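Tetratricopeptide TPR_2 repeat protein (Thermobaculum terrenum, PDB 5DJS) has no assigned function but pairs an N-terminal array of tetratricopeptide repeats with a GT-B-type domain of glycosyl transferase family 41, modelled with uridine-5'-diphosphate bound. Local coordinates at residues 329-334 / 355-360; 346-351 / 383-388; 405-410 / 431-436. The protein carries 1 engineered substitution. One frame throughout, in Å; residues are numbered along the deposited sequence.

Contact 1 (329-334 / 355-360); sequences GFPVFG and LALPRA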
loop_
_atom_site.group_PDB
_atom_site.type_symbol
_atom_site.label_atom_id
_atom_site.label_comp_id
_atom_site.label_asym_id
_atom_site.label_seq_id
_atom_site.Cartn_x
_atom_site.Cartn_y
_atom_site.Cartn_z
ATOM N N GLY A 329 14.950 27.917 6.987
ATOM C CA GLY A 329 15.504 27.653 8.316
ATOM C C GLY A 329 15.933 26.204 8.507
ATOM O O GLY A 329 15.302 25.291 7.977
ATOM N N PHE A 330 17.022 26.005 9.248
ATOM C CA PHE A 330 17.532 24.678 9.604
ATOM C C PHE A 330 16.913 24.290 10.950
ATOM O O PHE A 330 16.777 25.162 11.813
ATOM C CB PHE A 330 19.073 24.732 9.727
ATOM C CG PHE A 330 19.734 23.385 9.960
ATOM C CD1 PHE A 330 20.111 22.575 8.880
ATOM C CD2 PHE A 330 20.000 22.932 11.258
ATOM C CE1 PHE A 330 20.715 21.340 9.095
ATOM C CE2 PHE A 330 20.604 21.696 11.475
ATOM C CZ PHE A 330 20.959 20.900 10.395
ATOM N N PRO A 331 16.515 23.031 11.167
ATOM C CA PRO A 331 16.488 21.943 10.176
ATOM C C PRO A 331 15.159 21.868 9.442
ATOM O O PRO A 331 14.131 22.249 10.001
ATOM C CB PRO A 331 16.652 20.691 11.042
ATOM C CG PRO A 331 16.057 21.075 12.356
ATOM C CD PRO A 331 16.404 22.523 12.546
ATOM N N VAL A 332 15.183 21.378 8.208
ATOM C CA VAL A 332 13.959 21.050 7.475
ATOM C C VAL A 332 13.644 19.583 7.729
ATOM O O VAL A 332 14.374 18.708 7.266
ATOM C CB VAL A 332 14.104 21.287 5.951
ATOM C CG1 VAL A 332 12.823 20.911 5.208
ATOM C CG2 VAL A 332 14.465 22.741 5.666
ATOM N N PHE A 333 12.573 19.329 8.477
ATOM C CA PHE A 333 12.003 17.981 8.621
ATOM C C PHE A 333 11.102 17.645 7.429
ATOM O O PHE A 333 10.496 18.536 6.835
ATOM C CB PHE A 333 11.208 17.862 9.916
ATOM C CG PHE A 333 12.064 17.797 11.139
ATOM C CD1 PHE A 333 12.785 16.645 11.427
ATOM C CD2 PHE A 333 12.142 18.874 12.010
ATOM C CE1 PHE A 333 13.573 16.565 12.562
ATOM C CE2 PHE A 333 12.922 18.804 13.149
ATOM C CZ PHE A 333 13.639 17.647 13.426
ATOM N N GLY A 334 11.013 16.359 7.095
ATOM C CA GLY A 334 10.251 15.896 5.926
ATOM C C GLY A 334 9.457 14.619 6.177
ATOM O O GLY A 334 9.895 13.744 6.935
ATOM N N LEU A 355 7.874 22.909 18.384
ATOM C CA LEU A 355 7.940 23.888 19.476
ATOM C C LEU A 355 9.357 23.937 20.031
ATOM O O LEU A 355 9.911 25.020 20.228
ATOM C CB LEU A 355 6.962 23.556 20.603
ATOM C CG LEU A 355 5.468 23.699 20.329
ATOM C CD1 LEU A 355 4.684 23.371 21.600
ATOM C CD2 LEU A 355 5.104 25.084 19.822
ATOM N N ALA A 356 9.929 22.756 20.267
ATOM C CA ALA A 356 11.279 22.614 20.836
ATOM C C ALA A 356 12.420 23.004 19.895
ATOM O O ALA A 356 13.539 23.219 20.360
ATOM C CB ALA A 356 11.484 21.189 21.340
ATOM N N LEU A 357 12.148 23.062 18.589
ATOM C CA LEU A 357 13.109 23.554 17.590
ATOM C C LEU A 357 12.425 24.669 16.804
ATOM O O LEU A 357 12.048 24.478 15.639
ATOM C CB LEU A 357 13.563 22.423 16.662
ATOM C CG LEU A 357 14.328 21.277 17.333
ATOM C CD1 LEU A 357 14.464 20.100 16.380
ATOM C CD2 LEU A 357 15.694 21.726 17.828
ATOM N N PRO A 358 12.275 25.856 17.438
ATOM C CA PRO A 358 11.334 26.895 16.975
ATOM C C PRO A 358 11.596 27.504 15.584
ATOM O O PRO A 358 10.731 28.226 15.072
ATOM C CB PRO A 358 11.430 27.964 18.069
ATOM C CG PRO A 358 12.792 27.785 18.644
ATOM C CD PRO A 358 13.060 26.313 18.602
ATOM N N ARG A 359 12.764 27.233 14.996
ATOM C CA ARG A 359 13.084 27.669 13.636
ATOM C C ARG A 359 12.862 26.571 12.578
ATOM O O ARG A 359 12.830 26.866 11.373
ATOM C CB ARG A 359 14.533 28.181 13.584
ATOM C CG ARG A 359 14.839 29.295 14.586
ATOM C CD ARG A 359 16.101 30.077 14.240
ATOM N NE ARG A 359 15.973 30.831 12.977
ATOM C CZ ARG A 359 16.658 30.620 11.841
ATOM N NH1 ARG A 359 17.581 29.658 11.732
ATOM N NH2 ARG A 359 16.420 31.397 10.783
ATOM N N ALA A 360 12.699 25.319 13.019
ATOM C CA ALA A 360 12.553 24.178 12.100
ATOM C C ALA A 360 11.260 24.246 11.287
ATOM O O ALA A 360 10.240 24.736 11.770
ATOM C CB ALA A 360 12.602 22.862 12.866
#

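Contact 2 (346-351 / 383-388); sequences VLDLWA and EGRGVA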
loop_
_atom_site.group_PDB
_atom_site.type_symbol
_atom_site.label_atom_id
_atom_site.label_comp_id
_atom_site.label_asym_id
_atom_site.label_seq_id
_atom_site.Cartn_x
_atom_site.Cartn_y
_atom_site.Cartn_z
ATOM N N VAL A 346 0.258 11.406 15.239
ATOM C CA VAL A 346 1.538 11.898 14.665
ATOM C C VAL A 346 1.647 13.404 14.834
ATOM O O VAL A 346 2.664 13.907 15.318
ATOM C CB VAL A 346 1.773 11.623 13.148
ATOM C CG1 VAL A 346 3.208 11.182 12.930
ATOM C CG2 VAL A 346 0.835 10.588 12.566
ATOM N N LEU A 347 0.601 14.111 14.410
ATOM C CA LEU A 347 0.535 15.574 14.521
ATOM C C LEU A 347 0.844 16.107 15.927
ATOM O O LEU A 347 1.506 17.127 16.045
ATOM C CB LEU A 347 -0.831 16.097 14.040
ATOM C CG LEU A 347 -1.050 16.539 12.576
ATOM C CD1 LEU A 347 0.135 16.319 11.649
ATOM C CD2 LEU A 347 -2.304 15.896 11.999
ATOM N N ASP A 348 0.394 15.416 16.973
ATOM C CA ASP A 348 0.744 15.790 18.350
ATOM C C ASP A 348 2.268 15.790 18.557
ATOM O O ASP A 348 2.816 16.730 19.137
ATOM C CB ASP A 348 0.078 14.848 19.377
ATOM C CG ASP A 348 -1.456 15.038 19.492
ATOM O OD1 ASP A 348 -2.026 16.030 18.978
ATOM O OD2 ASP A 348 -2.102 14.178 20.121
ATOM N N LEU A 349 2.940 14.747 18.065
ATOM C CA LEU A 349 4.398 14.611 18.199
ATOM C C LEU A 349 5.166 15.607 17.342
ATOM O O LEU A 349 6.116 16.234 17.812
ATOM C CB LEU A 349 4.851 13.192 17.831
ATOM C CG LEU A 349 4.289 12.004 18.614
ATOM C CD1 LEU A 349 5.143 10.762 18.360
ATOM C CD2 LEU A 349 4.173 12.277 20.116
ATOM N N TRP A 350 4.762 15.735 16.081
ATOM C CA TRP A 350 5.410 16.679 15.161
ATOM C C TRP A 350 5.326 18.130 15.646
ATOM O O TRP A 350 6.251 18.916 15.420
ATOM C CB TRP A 350 4.835 16.568 13.742
ATOM C CG TRP A 350 5.137 15.268 13.038
ATOM C CD1 TRP A 350 5.964 14.259 13.459
ATOM C CD2 TRP A 350 4.630 14.861 11.769
ATOM N NE1 TRP A 350 5.982 13.243 12.539
ATOM C CE2 TRP A 350 5.177 13.586 11.486
ATOM C CE3 TRP A 350 3.744 15.439 10.848
ATOM C CZ2 TRP A 350 4.871 12.880 10.312
ATOM C CZ3 TRP A 350 3.444 14.739 9.677
ATOM C CH2 TRP A 350 4.006 13.472 9.424
ATOM N N ALA A 351 4.226 18.469 16.312
ATOM C CA ALA A 351 4.062 19.783 16.922
ATOM C C ALA A 351 5.066 19.992 18.053
ATOM O O ALA A 351 5.724 21.031 18.102
ATOM C CB ALA A 351 2.641 19.963 17.435
ATOM N N GLU A 383 -1.764 24.681 13.945
ATOM C CA GLU A 383 -1.965 25.913 14.750
ATOM C C GLU A 383 -2.688 25.626 16.067
ATOM O O GLU A 383 -2.318 26.174 17.109
ATOM C CB GLU A 383 -2.686 27.023 13.965
ATOM C CG GLU A 383 -1.921 27.528 12.744
ATOM C CD GLU A 383 -2.021 29.039 12.513
ATOM O OE1 GLU A 383 -0.974 29.657 12.171
ATOM O OE2 GLU A 383 -3.132 29.610 12.666
ATOM N N GLY A 384 -3.684 24.741 16.019
ATOM C CA GLY A 384 -4.369 24.255 17.221
ATOM C C GLY A 384 -3.471 23.590 18.254
ATOM O O GLY A 384 -3.828 23.544 19.427
ATOM N N ARG A 385 -2.326 23.059 17.815
ATOM C CA ARG A 385 -1.273 22.529 18.704
ATOM C C ARG A 385 -0.132 23.536 18.980
ATOM O O ARG A 385 0.954 23.131 19.413
ATOM C CB ARG A 385 -0.690 21.239 18.100
ATOM C CG ARG A 385 -1.719 20.147 17.872
ATOM C CD ARG A 385 -1.197 19.071 16.943
ATOM N NE ARG A 385 -2.019 17.863 17.009
ATOM C CZ ARG A 385 -3.151 17.641 16.334
ATOM N NH1 ARG A 385 -3.647 18.533 15.478
ATOM N NH2 ARG A 385 -3.795 16.489 16.512
ATOM N N GLY A 386 -0.383 24.831 18.740
ATOM C CA GLY A 386 0.542 25.915 19.088
ATOM C C GLY A 386 1.676 26.204 18.109
ATOM O O GLY A 386 2.635 26.890 18.465
ATOM N N VAL A 387 1.565 25.708 16.881
ATOM C CA VAL A 387 2.643 25.781 15.898
ATOM C C VAL A 387 2.165 26.636 14.732
ATOM O O VAL A 387 1.137 26.333 14.135
ATOM C CB VAL A 387 3.018 24.372 15.374
ATOM C CG1 VAL A 387 4.058 24.452 14.257
ATOM C CG2 VAL A 387 3.524 23.493 16.517
ATOM N N ALA A 388 2.926 27.675 14.390
ATOM C CA ALA A 388 2.540 28.599 13.330
ATOM C C ALA A 388 2.433 27.854 12.002
ATOM O O ALA A 388 3.313 27.079 11.657
ATOM C CB ALA A 388 3.537 29.743 13.232
#

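Contact 3 (405-410 / 431-436); sequences ATYNDI and MGVPVV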
loop_
_atom_site.group_PDB
_atom_site.type_symbol
_atom_site.label_atom_id
_atom_site.label_comp_id
_atom_site.label_asym_id
_atom_site.label_seq_id
_atom_site.Cartn_x
_atom_site.Cartn_y
_atom_site.Cartn_z
ATOM N N ALA A 405 14.608 13.708 -5.718
ATOM C CA ALA A 405 15.479 14.885 -5.757
ATOM C C ALA A 405 15.194 15.885 -4.629
ATOM O O ALA A 405 16.132 16.514 -4.148
ATOM C CB ALA A 405 15.398 15.574 -7.121
ATOM N N THR A 406 13.933 16.019 -4.190
ATOM C CA THR A 406 13.581 16.955 -3.091
ATOM C C THR A 406 14.013 16.471 -1.703
ATOM O O THR A 406 13.880 17.212 -0.740
ATOM C CB THR A 406 12.065 17.314 -3.021
ATOM O OG1 THR A 406 11.300 16.151 -2.689
ATOM C CG2 THR A 406 11.561 17.930 -4.327
ATOM N N TYR A 407 14.495 15.236 -1.583
ATOM C CA TYR A 407 15.165 14.809 -0.344
ATOM C C TYR A 407 16.489 15.542 -0.089
ATOM O O TYR A 407 16.924 15.648 1.063
ATOM C CB TYR A 407 15.411 13.299 -0.325
ATOM C CG TYR A 407 14.240 12.492 0.177
ATOM C CD1 TYR A 407 13.921 12.466 1.534
ATOM C CD2 TYR A 407 13.457 11.731 -0.700
ATOM C CE1 TYR A 407 12.860 11.711 2.005
ATOM C CE2 TYR A 407 12.384 10.977 -0.236
ATOM C CZ TYR A 407 12.098 10.970 1.119
ATOM O OH TYR A 407 11.047 10.231 1.579
ATOM N N ASN A 408 17.119 16.037 -1.158
ATOM C CA ASN A 408 18.322 16.874 -1.039
ATOM C C ASN A 408 18.108 18.120 -0.187
ATOM O O ASN A 408 19.048 18.571 0.476
ATOM C CB ASN A 408 18.842 17.299 -2.418
ATOM C CG ASN A 408 19.552 16.171 -3.150
ATOM O OD1 ASN A 408 20.188 15.322 -2.531
ATOM N ND2 ASN A 408 19.475 16.181 -4.480
ATOM N N ASP A 409 16.880 18.654 -0.208
ATOM C CA ASP A 409 16.488 19.796 0.623
ATOM C C ASP A 409 15.935 19.422 2.009
ATOM O O ASP A 409 15.445 20.305 2.716
ATOM C CB ASP A 409 15.469 20.652 -0.139
ATOM C CG ASP A 409 15.970 21.075 -1.530
ATOM O OD1 ASP A 409 17.201 21.157 -1.742
ATOM O OD2 ASP A 409 15.127 21.325 -2.416
ATOM N N ILE A 410 16.041 18.147 2.405
ATOM C CA ILE A 410 15.544 17.651 3.699
ATOM C C ILE A 410 16.712 17.143 4.531
ATOM O O ILE A 410 17.529 16.367 4.048
ATOM C CB ILE A 410 14.553 16.467 3.528
ATOM C CG1 ILE A 410 13.386 16.840 2.605
ATOM C CG2 ILE A 410 14.011 15.968 4.875
ATOM C CD1 ILE A 410 12.490 17.952 3.110
ATOM N N MET A 431 18.576 8.510 -0.644
ATOM C CA MET A 431 19.070 9.890 -0.789
ATOM C C MET A 431 19.878 10.415 0.421
ATOM O O MET A 431 20.049 11.628 0.590
ATOM C CB MET A 431 17.881 10.817 -1.072
ATOM C CG MET A 431 17.088 10.450 -2.317
ATOM S SD MET A 431 18.091 10.346 -3.813
ATOM C CE MET A 431 18.690 12.028 -3.985
ATOM N N GLY A 432 20.386 9.506 1.249
ATOM C CA GLY A 432 21.211 9.882 2.382
ATOM C C GLY A 432 20.537 10.723 3.446
ATOM O O GLY A 432 21.217 11.490 4.129
ATOM N N VAL A 433 19.218 10.569 3.589
ATOM C CA VAL A 433 18.442 11.255 4.615
ATOM C C VAL A 433 18.072 10.219 5.681
ATOM O O VAL A 433 17.488 9.187 5.346
ATOM C CB VAL A 433 17.164 11.893 4.023
ATOM C CG1 VAL A 433 16.356 12.625 5.096
ATOM C CG2 VAL A 433 17.523 12.865 2.909
ATOM N N PRO A 434 18.401 10.487 6.963
ATOM C CA PRO A 434 17.955 9.584 8.020
ATOM C C PRO A 434 16.445 9.693 8.281
ATOM O O PRO A 434 15.826 10.724 7.967
ATOM C CB PRO A 434 18.755 10.034 9.255
ATOM C CG PRO A 434 19.344 11.357 8.927
ATOM C CD PRO A 434 19.042 11.696 7.503
ATOM N N VAL A 435 15.879 8.629 8.860
ATOM C CA VAL A 435 14.445 8.513 9.118
ATOM C C VAL A 435 14.237 8.170 10.585
ATOM O O VAL A 435 14.796 7.180 11.060
ATOM C CB VAL A 435 13.816 7.398 8.253
ATOM C CG1 VAL A 435 12.312 7.297 8.485
ATOM C CG2 VAL A 435 14.097 7.632 6.772
ATOM N N VAL A 436 13.433 8.970 11.290
ATOM C CA VAL A 436 13.045 8.674 12.672
ATOM C C VAL A 436 11.685 7.963 12.644
ATOM O O VAL A 436 10.802 8.351 11.877
ATOM C CB VAL A 436 12.941 9.954 13.523
ATOM C CG1 VAL A 436 12.748 9.615 15.002
ATOM C CG2 VAL A 436 14.184 10.832 13.341
#

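Contact 1 (329-334 / 355-360)
Both F333 and L357 set CG anti to their own carbonyl carbon and beside the backbone N (chi1 -73° and -63°), which brings the phenyl ring and the leucine branch together at about a right angle. L357 touches with one methyl: its CD1 lies in the plane of the F333 ring at its edge, 3.8 Å from F333 CE2. The CB of A360 meets the same ring edge, 4.1 Å from F333 CE2. P331 CD is 3.8 Å from A360 CB, and P331 CG reaches L357 CD1 more loosely, at 4.4 Å. The peptide bond before P331 is cis, a conformation that proline adopts far more readily than other residues. These side chains pack within a beta-alpha-beta unit of the C-terminal Rossmann-like half of the GT-B fold: strand 332-335 leads into helix 344-356, and the chain returns through a type I turn from L357 to A360 into parallel strand 361-365. The turn is closed by A360 N donating to L357 O over 2.8 Å. The single methyl of A360 suits its place, fitting between the P331 ring and the edge of F333, where a longer side chain would meet both. A360 CA also makes a CA-H...O contact with P331 O (3.3 Å). At the outer margin R359 bends at chi3 (65°), and its guanidinium lies obliquely beside G329 and the backbone N of F330. Exposure suits the charged R359, whereas at G329 a CB would point toward the turn and run into R359 O. Backbone bonds from P331 and F333 to R361 and R363 join the two strands, and L473 and R477 of helix 465-477 pack against L357.

Contact 2 (346-351 / 383-388)
One carboxylate oxygen of D348 takes both hydrogen bonds that cross this contact. R385 NE donates to D348 OD1 over 2.7 Å with an N-H...O angle of 149°, on the anti lone pair of OD1, the one turned away from the other oxygen. R385 NH2 adds a second, weak bond to the same D348 OD1, 3.1 Å long and bent to 131°. The salt bridge therefore converges on a single oxygen and is not the flat two-oxygen pair; the carboxylate and guanidinium planes are 39° apart. The remaining terminal nitrogen, R385 NH1, donates to the carbonyl of A381, so all three guanidinium nitrogens have acceptors and the rotation of the group is fixed. An arginine suits this place because its chain, extended from CG to NE, reaches across to the helix while its flat head packs on hydrocarbon: L347 CB sits over the centre of one guanidinium face, 3.6 Å from R385 CZ. The small A351 lets the loop come near, its CB 3.6 Å from R385 CB and 3.8 Å from V387 CG2. Within the loop, G386 N bonds to E383 O at 2.9 Å in a Schellman motif that ends helix 372-383, G386 being the positive-phi C-prime residue. E383 OE1 receives G389 N. The contact thus holds the C-terminal end of helix 372-383 against helix 344-356, whose W350 packs on L362 and L364 of strand 361-365 and donates from NE1 to Y468 OH of helix 465-477.

Contact 3 (405-410 / 431-436)
Two loops leading into adjacent parallel strands of the C-terminal Rossmann-like half meet here. Segment 405-410 runs from helix 400-405 toward strand 412-414; the other, 431-436, leaves helix 423-430 and enters strand 435-438. A Schellman motif ends helix 423-430, with G432 as its positive-phi C-prime residue, and the reversal delivers M431 and V433 to Y407. M431 CB lies 3.6 Å from Y407 CB, at the base of the ring, while V433 CG2 is 3.9 Å from Y407 CD1; M431 CG and V433 CG2 approach the ring obliquely. The valine places CG1 anti to its backbone N, leaving V433 CG2 to sit 3.4 Å from Y407 O, a carbonyl that already accepts I410 N, and V433 CG1 to reach I410 CG2 at 4.1 Å. A beta-branched residue suits this spot, since its two methyls fill separate places. M431 is flexible enough to fold back at chi2 and chi3 (-55° and -63°), which carries its CE to 3.9 Å from N408 OD1. That oxygen's polar partner is A321 N. Beyond the contact, the ring of Y407 meets that of F336 with planes about 50° apart and touches T424 and A428. F336 and T424 line the uridine-5'-diphosphate pocket, and the side chain of Y407 is about 7 Å from the ligand, consistent with a second-shell place behind the nucleotide pocket of a GT-B fold.

In the fold
All three contacts belong to the C-terminal Rossmann-like half and gather around its six-stranded parallel sheet. Contacts 1 and 2, with centres 13 Å apart, share helix 344-356: L355 on its last turn packs its CD2 4.0 Å from V387 CG2, joining the end of helix 344-356 to the loop at 383-388. Contact 1 meets contact 3 where strand 332-335 begins beside the loop that enters strand 412-414, with V332 CG1 3.6 Å from I410 CD1; their centres are 15 Å apart. Contacts 2 and 3 do not touch, with nearest atoms about 7 Å apart. Contact 3 backs the uridine-5'-diphosphate pocket, and strand 332-335 of contact 1 leads directly to its residues F336, N337 and R338.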